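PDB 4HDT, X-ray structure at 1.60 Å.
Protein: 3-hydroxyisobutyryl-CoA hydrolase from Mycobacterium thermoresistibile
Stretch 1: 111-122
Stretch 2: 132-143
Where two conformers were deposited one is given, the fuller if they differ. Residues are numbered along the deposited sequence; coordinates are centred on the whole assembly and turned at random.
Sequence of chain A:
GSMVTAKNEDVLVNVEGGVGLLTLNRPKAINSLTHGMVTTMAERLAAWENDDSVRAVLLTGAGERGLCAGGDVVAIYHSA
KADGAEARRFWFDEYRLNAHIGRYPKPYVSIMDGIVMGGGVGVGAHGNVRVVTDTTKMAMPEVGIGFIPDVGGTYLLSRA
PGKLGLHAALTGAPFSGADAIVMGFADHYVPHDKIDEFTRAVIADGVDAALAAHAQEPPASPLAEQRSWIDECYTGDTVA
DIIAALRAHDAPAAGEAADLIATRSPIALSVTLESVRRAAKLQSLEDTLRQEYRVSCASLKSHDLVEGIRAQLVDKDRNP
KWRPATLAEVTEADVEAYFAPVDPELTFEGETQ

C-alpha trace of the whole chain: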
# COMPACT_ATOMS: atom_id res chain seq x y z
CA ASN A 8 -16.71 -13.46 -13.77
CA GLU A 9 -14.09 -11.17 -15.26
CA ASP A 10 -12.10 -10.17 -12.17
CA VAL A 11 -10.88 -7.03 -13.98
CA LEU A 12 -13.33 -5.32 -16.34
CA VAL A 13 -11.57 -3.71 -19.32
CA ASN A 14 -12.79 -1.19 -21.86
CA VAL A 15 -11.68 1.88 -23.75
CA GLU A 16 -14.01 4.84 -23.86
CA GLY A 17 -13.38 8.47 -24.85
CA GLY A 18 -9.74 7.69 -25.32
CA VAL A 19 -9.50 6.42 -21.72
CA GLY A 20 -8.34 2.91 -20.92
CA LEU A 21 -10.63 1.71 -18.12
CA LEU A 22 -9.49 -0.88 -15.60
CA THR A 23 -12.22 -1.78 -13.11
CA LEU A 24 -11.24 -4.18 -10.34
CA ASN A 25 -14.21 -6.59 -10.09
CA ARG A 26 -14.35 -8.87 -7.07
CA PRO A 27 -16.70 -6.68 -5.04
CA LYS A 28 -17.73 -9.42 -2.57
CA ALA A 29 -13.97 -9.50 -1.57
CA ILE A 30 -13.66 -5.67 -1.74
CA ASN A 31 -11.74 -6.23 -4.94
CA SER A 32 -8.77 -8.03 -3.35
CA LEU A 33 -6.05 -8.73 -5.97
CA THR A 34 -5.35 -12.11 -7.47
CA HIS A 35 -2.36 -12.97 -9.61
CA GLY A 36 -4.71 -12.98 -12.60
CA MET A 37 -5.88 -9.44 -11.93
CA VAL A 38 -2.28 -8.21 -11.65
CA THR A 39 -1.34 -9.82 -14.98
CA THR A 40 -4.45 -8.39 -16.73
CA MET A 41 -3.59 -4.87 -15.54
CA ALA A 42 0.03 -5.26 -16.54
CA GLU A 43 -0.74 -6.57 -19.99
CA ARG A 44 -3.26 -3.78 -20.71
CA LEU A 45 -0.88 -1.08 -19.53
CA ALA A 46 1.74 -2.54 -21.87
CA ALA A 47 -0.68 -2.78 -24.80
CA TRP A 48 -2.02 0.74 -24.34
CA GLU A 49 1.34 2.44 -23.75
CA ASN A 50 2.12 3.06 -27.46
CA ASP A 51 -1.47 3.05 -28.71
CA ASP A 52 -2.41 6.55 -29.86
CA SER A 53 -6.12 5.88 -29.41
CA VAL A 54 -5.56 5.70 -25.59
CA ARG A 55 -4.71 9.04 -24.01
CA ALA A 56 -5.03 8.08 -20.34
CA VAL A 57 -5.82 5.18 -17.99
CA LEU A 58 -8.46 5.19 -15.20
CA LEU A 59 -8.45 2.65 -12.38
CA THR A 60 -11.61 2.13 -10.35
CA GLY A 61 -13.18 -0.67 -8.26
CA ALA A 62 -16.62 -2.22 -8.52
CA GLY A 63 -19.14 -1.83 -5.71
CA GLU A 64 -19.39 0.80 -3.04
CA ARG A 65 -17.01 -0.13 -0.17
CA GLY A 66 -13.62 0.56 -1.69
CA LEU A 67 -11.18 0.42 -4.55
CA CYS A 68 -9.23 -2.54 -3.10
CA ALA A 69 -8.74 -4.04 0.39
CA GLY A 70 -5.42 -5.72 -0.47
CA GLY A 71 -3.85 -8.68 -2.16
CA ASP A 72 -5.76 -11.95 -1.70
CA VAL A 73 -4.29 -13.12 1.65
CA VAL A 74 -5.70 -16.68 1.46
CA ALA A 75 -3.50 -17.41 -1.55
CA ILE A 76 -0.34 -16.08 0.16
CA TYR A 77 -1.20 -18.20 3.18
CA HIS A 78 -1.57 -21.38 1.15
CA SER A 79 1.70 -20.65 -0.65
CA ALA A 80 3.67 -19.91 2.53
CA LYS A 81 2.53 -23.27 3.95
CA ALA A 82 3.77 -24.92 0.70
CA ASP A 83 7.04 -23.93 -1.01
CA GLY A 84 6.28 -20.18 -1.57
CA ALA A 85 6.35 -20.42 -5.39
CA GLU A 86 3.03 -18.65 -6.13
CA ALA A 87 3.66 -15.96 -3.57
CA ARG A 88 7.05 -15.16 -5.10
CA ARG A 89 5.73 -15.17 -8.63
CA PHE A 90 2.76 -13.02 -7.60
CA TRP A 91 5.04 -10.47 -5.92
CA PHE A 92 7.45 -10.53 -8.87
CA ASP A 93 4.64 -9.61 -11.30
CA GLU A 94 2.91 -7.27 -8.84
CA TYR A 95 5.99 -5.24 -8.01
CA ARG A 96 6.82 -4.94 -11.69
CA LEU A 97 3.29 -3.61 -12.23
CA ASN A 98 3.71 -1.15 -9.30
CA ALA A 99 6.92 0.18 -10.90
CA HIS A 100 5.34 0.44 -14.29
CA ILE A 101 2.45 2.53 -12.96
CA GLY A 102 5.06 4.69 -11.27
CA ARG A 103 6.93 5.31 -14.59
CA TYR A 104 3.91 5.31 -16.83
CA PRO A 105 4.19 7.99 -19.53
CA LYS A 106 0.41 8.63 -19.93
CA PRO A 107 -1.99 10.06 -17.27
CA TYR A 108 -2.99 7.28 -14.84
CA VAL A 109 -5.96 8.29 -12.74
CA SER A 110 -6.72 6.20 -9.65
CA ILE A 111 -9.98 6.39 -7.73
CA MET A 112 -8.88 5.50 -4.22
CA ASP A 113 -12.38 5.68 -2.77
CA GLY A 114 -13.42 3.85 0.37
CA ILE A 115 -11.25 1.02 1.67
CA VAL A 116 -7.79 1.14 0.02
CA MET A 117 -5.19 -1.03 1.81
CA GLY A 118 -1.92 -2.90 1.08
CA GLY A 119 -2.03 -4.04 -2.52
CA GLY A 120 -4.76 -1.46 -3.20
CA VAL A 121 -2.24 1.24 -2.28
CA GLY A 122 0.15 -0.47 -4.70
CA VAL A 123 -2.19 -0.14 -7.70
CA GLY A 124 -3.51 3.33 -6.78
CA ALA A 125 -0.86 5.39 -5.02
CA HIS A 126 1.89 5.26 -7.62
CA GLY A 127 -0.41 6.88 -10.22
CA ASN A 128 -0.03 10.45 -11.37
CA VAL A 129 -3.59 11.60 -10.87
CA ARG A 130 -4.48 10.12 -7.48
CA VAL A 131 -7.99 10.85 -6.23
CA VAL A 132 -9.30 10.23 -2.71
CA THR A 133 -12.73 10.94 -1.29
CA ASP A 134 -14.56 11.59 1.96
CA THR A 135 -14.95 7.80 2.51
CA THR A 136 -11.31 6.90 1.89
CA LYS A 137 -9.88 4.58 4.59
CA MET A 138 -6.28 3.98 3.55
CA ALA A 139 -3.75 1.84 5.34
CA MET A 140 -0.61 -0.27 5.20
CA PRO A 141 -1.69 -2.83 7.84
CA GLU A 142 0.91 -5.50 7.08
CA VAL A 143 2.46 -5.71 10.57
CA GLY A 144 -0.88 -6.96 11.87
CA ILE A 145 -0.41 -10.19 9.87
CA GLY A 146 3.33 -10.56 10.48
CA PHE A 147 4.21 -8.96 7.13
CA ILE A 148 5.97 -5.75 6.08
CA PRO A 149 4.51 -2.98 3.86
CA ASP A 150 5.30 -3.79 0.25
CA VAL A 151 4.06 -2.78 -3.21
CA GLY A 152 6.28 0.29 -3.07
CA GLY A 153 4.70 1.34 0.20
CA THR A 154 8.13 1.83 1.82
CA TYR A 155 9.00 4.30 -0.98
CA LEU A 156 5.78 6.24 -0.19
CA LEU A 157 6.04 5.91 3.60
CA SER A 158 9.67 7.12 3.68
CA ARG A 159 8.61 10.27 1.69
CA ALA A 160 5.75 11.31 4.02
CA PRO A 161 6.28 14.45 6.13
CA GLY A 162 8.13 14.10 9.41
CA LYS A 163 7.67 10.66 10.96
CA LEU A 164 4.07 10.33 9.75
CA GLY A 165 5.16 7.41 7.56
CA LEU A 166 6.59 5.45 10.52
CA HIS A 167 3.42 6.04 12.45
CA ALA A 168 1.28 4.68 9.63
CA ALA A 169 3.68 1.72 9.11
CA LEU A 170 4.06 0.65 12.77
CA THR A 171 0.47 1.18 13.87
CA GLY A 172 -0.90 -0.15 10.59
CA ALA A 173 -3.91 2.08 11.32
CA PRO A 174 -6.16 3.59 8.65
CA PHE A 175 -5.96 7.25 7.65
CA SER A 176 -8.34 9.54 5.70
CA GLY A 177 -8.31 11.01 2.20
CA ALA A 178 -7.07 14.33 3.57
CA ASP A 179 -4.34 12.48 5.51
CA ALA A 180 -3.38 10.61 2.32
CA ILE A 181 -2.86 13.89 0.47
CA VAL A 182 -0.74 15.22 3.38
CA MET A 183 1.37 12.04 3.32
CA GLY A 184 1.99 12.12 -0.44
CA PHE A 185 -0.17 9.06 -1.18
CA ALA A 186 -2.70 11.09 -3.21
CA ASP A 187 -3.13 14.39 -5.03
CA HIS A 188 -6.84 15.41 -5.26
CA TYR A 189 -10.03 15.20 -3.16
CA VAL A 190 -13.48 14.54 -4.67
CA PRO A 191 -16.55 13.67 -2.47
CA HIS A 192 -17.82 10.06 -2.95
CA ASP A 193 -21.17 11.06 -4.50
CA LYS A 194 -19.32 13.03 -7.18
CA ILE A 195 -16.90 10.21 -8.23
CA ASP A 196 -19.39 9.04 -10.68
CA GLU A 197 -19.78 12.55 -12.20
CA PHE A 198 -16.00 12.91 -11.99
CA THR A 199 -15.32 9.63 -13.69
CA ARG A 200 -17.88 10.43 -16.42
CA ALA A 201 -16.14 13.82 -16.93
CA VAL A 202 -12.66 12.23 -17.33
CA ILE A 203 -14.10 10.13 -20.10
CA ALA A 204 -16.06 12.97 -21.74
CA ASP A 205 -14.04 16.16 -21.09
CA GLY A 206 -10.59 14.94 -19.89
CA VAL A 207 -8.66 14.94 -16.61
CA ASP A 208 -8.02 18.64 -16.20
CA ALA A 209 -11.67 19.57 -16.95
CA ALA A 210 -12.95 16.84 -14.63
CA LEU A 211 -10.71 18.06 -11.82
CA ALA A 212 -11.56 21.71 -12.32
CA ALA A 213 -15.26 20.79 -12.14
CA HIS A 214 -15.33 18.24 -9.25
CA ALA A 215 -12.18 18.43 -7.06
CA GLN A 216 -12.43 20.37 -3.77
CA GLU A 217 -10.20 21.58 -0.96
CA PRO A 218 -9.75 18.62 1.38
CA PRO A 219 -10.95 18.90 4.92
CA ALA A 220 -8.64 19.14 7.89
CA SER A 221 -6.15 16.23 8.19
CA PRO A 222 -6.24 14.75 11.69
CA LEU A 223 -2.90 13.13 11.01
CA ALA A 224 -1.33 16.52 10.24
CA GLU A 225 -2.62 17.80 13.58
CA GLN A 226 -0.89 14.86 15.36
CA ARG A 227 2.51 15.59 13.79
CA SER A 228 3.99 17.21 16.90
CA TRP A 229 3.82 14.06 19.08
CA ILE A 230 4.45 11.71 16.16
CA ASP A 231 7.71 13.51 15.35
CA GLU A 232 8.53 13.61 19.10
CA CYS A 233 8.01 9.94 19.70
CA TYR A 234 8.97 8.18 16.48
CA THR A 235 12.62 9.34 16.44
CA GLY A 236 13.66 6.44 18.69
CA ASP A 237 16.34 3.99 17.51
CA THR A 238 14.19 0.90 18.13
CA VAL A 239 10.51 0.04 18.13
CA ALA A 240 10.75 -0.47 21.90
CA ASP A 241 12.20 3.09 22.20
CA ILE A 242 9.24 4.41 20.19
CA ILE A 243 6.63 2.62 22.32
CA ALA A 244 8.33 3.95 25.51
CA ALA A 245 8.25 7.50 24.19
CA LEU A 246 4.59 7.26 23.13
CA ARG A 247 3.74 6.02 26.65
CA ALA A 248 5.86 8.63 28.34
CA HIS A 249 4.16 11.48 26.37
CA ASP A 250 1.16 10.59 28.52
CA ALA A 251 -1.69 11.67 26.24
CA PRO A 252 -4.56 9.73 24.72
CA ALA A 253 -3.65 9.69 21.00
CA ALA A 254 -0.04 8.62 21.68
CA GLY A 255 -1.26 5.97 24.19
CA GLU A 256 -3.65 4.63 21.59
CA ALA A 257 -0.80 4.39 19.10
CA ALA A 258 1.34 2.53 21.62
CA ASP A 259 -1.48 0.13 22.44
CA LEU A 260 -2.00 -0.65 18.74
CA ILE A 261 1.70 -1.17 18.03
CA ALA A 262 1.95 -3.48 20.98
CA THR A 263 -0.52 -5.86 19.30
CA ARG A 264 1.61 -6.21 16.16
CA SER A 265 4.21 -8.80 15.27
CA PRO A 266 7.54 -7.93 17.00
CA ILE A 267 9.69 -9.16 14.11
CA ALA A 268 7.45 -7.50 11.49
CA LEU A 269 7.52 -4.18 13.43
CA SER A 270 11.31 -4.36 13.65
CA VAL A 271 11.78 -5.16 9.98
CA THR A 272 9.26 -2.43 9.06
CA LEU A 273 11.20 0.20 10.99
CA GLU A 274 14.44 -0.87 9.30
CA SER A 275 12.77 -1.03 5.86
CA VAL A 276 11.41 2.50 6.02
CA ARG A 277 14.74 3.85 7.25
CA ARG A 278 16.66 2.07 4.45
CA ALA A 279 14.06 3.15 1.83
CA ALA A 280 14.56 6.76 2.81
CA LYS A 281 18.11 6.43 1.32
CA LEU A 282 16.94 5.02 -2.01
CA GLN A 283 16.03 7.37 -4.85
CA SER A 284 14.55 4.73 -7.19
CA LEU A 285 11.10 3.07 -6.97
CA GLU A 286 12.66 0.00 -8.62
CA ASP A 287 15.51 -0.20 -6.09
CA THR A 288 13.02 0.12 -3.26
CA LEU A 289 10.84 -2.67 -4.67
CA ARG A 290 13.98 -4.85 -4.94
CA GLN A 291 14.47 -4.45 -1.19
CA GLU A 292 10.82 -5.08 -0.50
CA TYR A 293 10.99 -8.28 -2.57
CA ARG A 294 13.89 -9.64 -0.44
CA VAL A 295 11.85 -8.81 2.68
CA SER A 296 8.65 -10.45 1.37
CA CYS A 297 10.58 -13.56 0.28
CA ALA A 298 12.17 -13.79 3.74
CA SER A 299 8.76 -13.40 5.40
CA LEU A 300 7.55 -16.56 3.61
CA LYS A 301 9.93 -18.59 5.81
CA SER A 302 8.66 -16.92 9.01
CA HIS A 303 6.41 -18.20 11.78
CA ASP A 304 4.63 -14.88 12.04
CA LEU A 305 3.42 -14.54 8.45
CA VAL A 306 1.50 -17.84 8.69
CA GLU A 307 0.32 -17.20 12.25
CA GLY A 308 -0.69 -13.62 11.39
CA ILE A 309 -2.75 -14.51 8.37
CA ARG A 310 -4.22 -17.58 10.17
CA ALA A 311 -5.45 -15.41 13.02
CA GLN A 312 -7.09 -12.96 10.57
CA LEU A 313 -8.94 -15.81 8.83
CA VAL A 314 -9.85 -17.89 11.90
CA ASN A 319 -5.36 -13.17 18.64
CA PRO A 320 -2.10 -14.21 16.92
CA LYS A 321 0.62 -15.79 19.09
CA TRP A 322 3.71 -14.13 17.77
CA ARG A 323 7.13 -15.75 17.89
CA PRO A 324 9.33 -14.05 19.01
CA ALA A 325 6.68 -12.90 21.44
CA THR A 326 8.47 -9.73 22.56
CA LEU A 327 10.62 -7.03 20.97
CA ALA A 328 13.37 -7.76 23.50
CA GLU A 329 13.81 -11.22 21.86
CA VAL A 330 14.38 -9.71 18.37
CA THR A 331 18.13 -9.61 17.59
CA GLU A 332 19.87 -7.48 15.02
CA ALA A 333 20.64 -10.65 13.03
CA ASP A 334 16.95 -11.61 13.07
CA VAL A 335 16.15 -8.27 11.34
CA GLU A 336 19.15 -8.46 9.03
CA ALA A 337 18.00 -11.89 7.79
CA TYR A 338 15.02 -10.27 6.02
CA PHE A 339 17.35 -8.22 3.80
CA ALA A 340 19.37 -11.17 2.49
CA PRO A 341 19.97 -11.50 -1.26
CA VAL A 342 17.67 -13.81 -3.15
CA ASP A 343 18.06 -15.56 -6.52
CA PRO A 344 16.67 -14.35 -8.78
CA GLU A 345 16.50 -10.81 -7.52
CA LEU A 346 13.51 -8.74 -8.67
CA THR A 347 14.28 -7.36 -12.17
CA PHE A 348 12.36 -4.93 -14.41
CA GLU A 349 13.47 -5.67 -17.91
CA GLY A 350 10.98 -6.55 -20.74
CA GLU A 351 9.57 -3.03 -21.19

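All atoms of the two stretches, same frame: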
# COMPACT_ATOMS: atom_id res chain seq x y z
N ILE A 111 -8.86 6.00 -8.61
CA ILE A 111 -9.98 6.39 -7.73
C ILE A 111 -9.92 5.60 -6.44
O ILE A 111 -10.51 4.53 -6.28
CB ILE A 111 -11.37 6.21 -8.40
CG1 ILE A 111 -11.41 6.83 -9.81
CG2 ILE A 111 -12.47 6.74 -7.49
CD1 ILE A 111 -11.17 8.30 -9.84
N MET A 112 -9.16 6.16 -5.50
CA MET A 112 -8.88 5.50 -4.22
C MET A 112 -9.97 5.92 -3.22
O MET A 112 -9.74 6.56 -2.19
CB MET A 112 -7.45 5.89 -3.78
CG MET A 112 -6.37 5.21 -4.63
SD MET A 112 -4.70 5.44 -4.00
CE MET A 112 -4.51 7.14 -4.46
N ASP A 113 -11.16 5.46 -3.53
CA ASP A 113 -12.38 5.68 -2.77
C ASP A 113 -12.54 4.56 -1.75
O ASP A 113 -12.07 3.45 -1.93
CB ASP A 113 -13.52 5.65 -3.77
CG ASP A 113 -14.87 5.79 -3.14
OD1 ASP A 113 -15.11 6.66 -2.32
OD2 ASP A 113 -15.73 4.98 -3.52
N GLY A 114 -13.14 4.87 -0.62
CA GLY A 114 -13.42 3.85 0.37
C GLY A 114 -12.20 3.11 0.90
O GLY A 114 -11.11 3.68 1.06
N ILE A 115 -12.35 1.83 1.14
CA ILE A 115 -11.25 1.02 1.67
C ILE A 115 -10.15 0.85 0.60
O ILE A 115 -10.41 0.36 -0.49
CB ILE A 115 -11.78 -0.37 2.11
CG1 ILE A 115 -12.73 -0.22 3.30
CG2 ILE A 115 -10.64 -1.31 2.46
CD1 ILE A 115 -13.52 -1.47 3.62
N VAL A 116 -8.93 1.25 0.92
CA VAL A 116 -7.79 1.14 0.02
C VAL A 116 -6.58 0.73 0.89
O VAL A 116 -6.01 1.53 1.63
CB VAL A 116 -7.48 2.49 -0.67
CG1 VAL A 116 -6.34 2.30 -1.65
CG2 VAL A 116 -8.69 3.10 -1.40
N MET A 117 -6.20 -0.54 0.86
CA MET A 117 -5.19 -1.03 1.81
C MET A 117 -4.22 -2.00 1.11
O MET A 117 -4.63 -2.72 0.22
CB MET A 117 -5.83 -1.69 3.05
CG MET A 117 -6.56 -0.75 4.03
SD MET A 117 -6.95 -1.60 5.57
CE MET A 117 -8.14 -2.75 4.94
N GLY A 118 -2.95 -1.96 1.53
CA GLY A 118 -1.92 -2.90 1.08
C GLY A 118 -1.82 -2.89 -0.42
O GLY A 118 -1.55 -1.87 -1.04
N GLY A 119 -2.07 -4.03 -1.05
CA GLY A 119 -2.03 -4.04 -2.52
C GLY A 119 -2.87 -3.03 -3.25
O GLY A 119 -2.56 -2.64 -4.35
N GLY A 120 -3.96 -2.54 -2.62
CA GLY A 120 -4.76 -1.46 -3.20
C GLY A 120 -4.00 -0.13 -3.26
O GLY A 120 -4.10 0.60 -4.22
N VAL A 121 -3.21 0.14 -2.23
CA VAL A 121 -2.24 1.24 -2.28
C VAL A 121 -1.25 1.02 -3.42
O VAL A 121 -0.93 1.94 -4.18
CB VAL A 121 -1.49 1.43 -0.93
CG1 VAL A 121 -0.40 2.51 -1.07
CG2 VAL A 121 -2.48 1.82 0.16
N GLY A 122 -0.79 -0.21 -3.59
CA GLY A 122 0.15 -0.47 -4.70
C GLY A 122 -0.37 -0.17 -6.09
O GLY A 122 0.38 0.28 -6.92
N VAL A 132 -8.67 10.80 -3.91
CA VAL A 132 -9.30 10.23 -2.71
C VAL A 132 -10.58 10.96 -2.42
O VAL A 132 -10.88 11.99 -3.05
CB VAL A 132 -8.36 10.28 -1.48
CG1 VAL A 132 -7.22 9.27 -1.60
CG2 VAL A 132 -7.79 11.68 -1.29
N THR A 133 -11.40 10.41 -1.52
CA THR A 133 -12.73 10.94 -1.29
C THR A 133 -12.98 11.08 0.22
O THR A 133 -12.09 10.78 1.03
CB THR A 133 -13.83 9.99 -1.82
OG1 THR A 133 -13.91 8.82 -0.96
CG2 THR A 133 -13.56 9.56 -3.25
N ASP A 134 -14.20 11.47 0.57
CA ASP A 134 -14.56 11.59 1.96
C ASP A 134 -14.81 10.23 2.66
O ASP A 134 -15.09 10.23 3.88
CB ASP A 134 -15.75 12.52 2.16
CG ASP A 134 -16.93 12.20 1.29
OD1 ASP A 134 -16.80 11.33 0.40
OD2 ASP A 134 -18.01 12.82 1.50
N THR A 135 -14.79 9.14 1.91
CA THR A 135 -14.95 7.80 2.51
C THR A 135 -13.65 7.04 2.52
O THR A 135 -13.60 5.90 3.02
CB THR A 135 -16.00 6.95 1.75
OG1 THR A 135 -15.49 6.65 0.43
CG2 THR A 135 -17.34 7.70 1.68
N THR A 136 -12.59 7.60 1.91
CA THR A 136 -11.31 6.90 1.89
C THR A 136 -10.83 6.47 3.29
O THR A 136 -10.81 7.29 4.24
CB THR A 136 -10.25 7.78 1.19
OG1 THR A 136 -10.69 8.05 -0.16
CG2 THR A 136 -8.85 7.13 1.23
N LYS A 137 -10.51 5.18 3.41
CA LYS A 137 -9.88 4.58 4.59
C LYS A 137 -8.68 3.84 4.07
O LYS A 137 -8.80 2.71 3.57
CB LYS A 137 -10.87 3.70 5.38
CG LYS A 137 -12.01 4.56 5.93
CD LYS A 137 -12.96 3.81 6.82
CE LYS A 137 -14.08 4.73 7.33
NZ LYS A 137 -15.11 5.06 6.27
N MET A 138 -7.51 4.49 4.17
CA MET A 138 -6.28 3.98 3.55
C MET A 138 -5.35 3.47 4.62
O MET A 138 -5.26 4.06 5.69
CB MET A 138 -5.61 5.09 2.72
CG MET A 138 -4.43 4.61 1.85
SD MET A 138 -3.75 5.87 0.75
CE MET A 138 -5.08 6.20 -0.36
N ALA A 139 -4.66 2.38 4.35
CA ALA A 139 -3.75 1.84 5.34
C ALA A 139 -2.73 0.93 4.72
O ALA A 139 -2.93 0.40 3.61
CB ALA A 139 -4.50 1.07 6.43
N MET A 140 -1.60 0.79 5.43
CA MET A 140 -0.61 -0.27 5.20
C MET A 140 -0.56 -1.11 6.48
O MET A 140 0.25 -0.87 7.38
CB MET A 140 0.76 0.33 4.82
CG MET A 140 0.72 1.16 3.54
SD MET A 140 0.30 0.22 2.06
CE MET A 140 1.71 -0.91 1.92
N PRO A 141 -1.46 -2.10 6.59
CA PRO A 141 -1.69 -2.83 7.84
C PRO A 141 -0.90 -4.14 8.02
O PRO A 141 -1.21 -4.96 8.92
CB PRO A 141 -3.17 -3.14 7.71
CG PRO A 141 -3.28 -3.50 6.28
CD PRO A 141 -2.41 -2.52 5.55
N GLU A 142 0.15 -4.27 7.22
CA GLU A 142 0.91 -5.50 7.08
C GLU A 142 1.43 -6.06 8.41
O GLU A 142 1.43 -7.25 8.64
CB GLU A 142 2.06 -5.27 6.09
CG GLU A 142 1.58 -5.20 4.63
CD GLU A 142 1.03 -3.87 4.17
OE1 GLU A 142 1.03 -2.87 4.94
OE2 GLU A 142 0.69 -3.76 2.94
N VAL A 143 1.89 -5.20 9.31
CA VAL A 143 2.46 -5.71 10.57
C VAL A 143 1.45 -6.47 11.44
O VAL A 143 1.84 -7.25 12.31
CB VAL A 143 3.08 -4.58 11.40
CG1 VAL A 143 4.31 -4.01 10.71
CG2 VAL A 143 2.10 -3.44 11.75

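The two stretches pair through a short parallel ladder in which strands 115-117 and 137-139 run within 7° of each other. Four backbone hydrogen bonds zip it together, the donor alternating between strands as parallel pairing requires: K137 N to G114 O (2.9 Å), V116 N to K137 O (3.0 Å), A139 N to V116 O (3.2 Å) and G118 N to A139 O (3.1 Å). The first two are nearly straight at the hydrogen, whereas the A139 bond is more bent, at 149°. The same carbonyls also receive CA-H...O contacts, the shortest from M138 CA to V116 O (3.1 Å).

Ahead of the ladder, side-chain hydroxyls take over. The type I turn from T133 to T136 brings three threonines against the loop at D113 and G114. T136 OG1 donates to M112 O (2.7 Å) and accepts from T133 N (2.8 Å) within its own stretch, so one hydroxyl ties the turn to the other stretch. T133 OG1 donates to D113 OD1 (2.8 Å) while accepting from T135 N (3.0 Å). The bond from G114 N to T135 OG1 (3.1 Å) is weak, its angle at the hydrogen being only 128°.

Apolar contacts divide between the two faces of the ladder. On the face of V116 and M138, the M138 side chain reaches M112 (CE to M112 SD, 3.7 Å) and V121 (CG to V121 CG2, 3.8 Å), linking the preceding segment to the helix that follows. On the other face, M117 CG lies 3.6 Å from A139 CB, and M117 SD approaches P141 CG (4.2 Å).

At G118, the helix N-cap residue, phi is positive and E142 OE2 lies 3.3 Å from G118 CA; an ideal CB there would be equally close to that oxygen, leaving little room for a side chain.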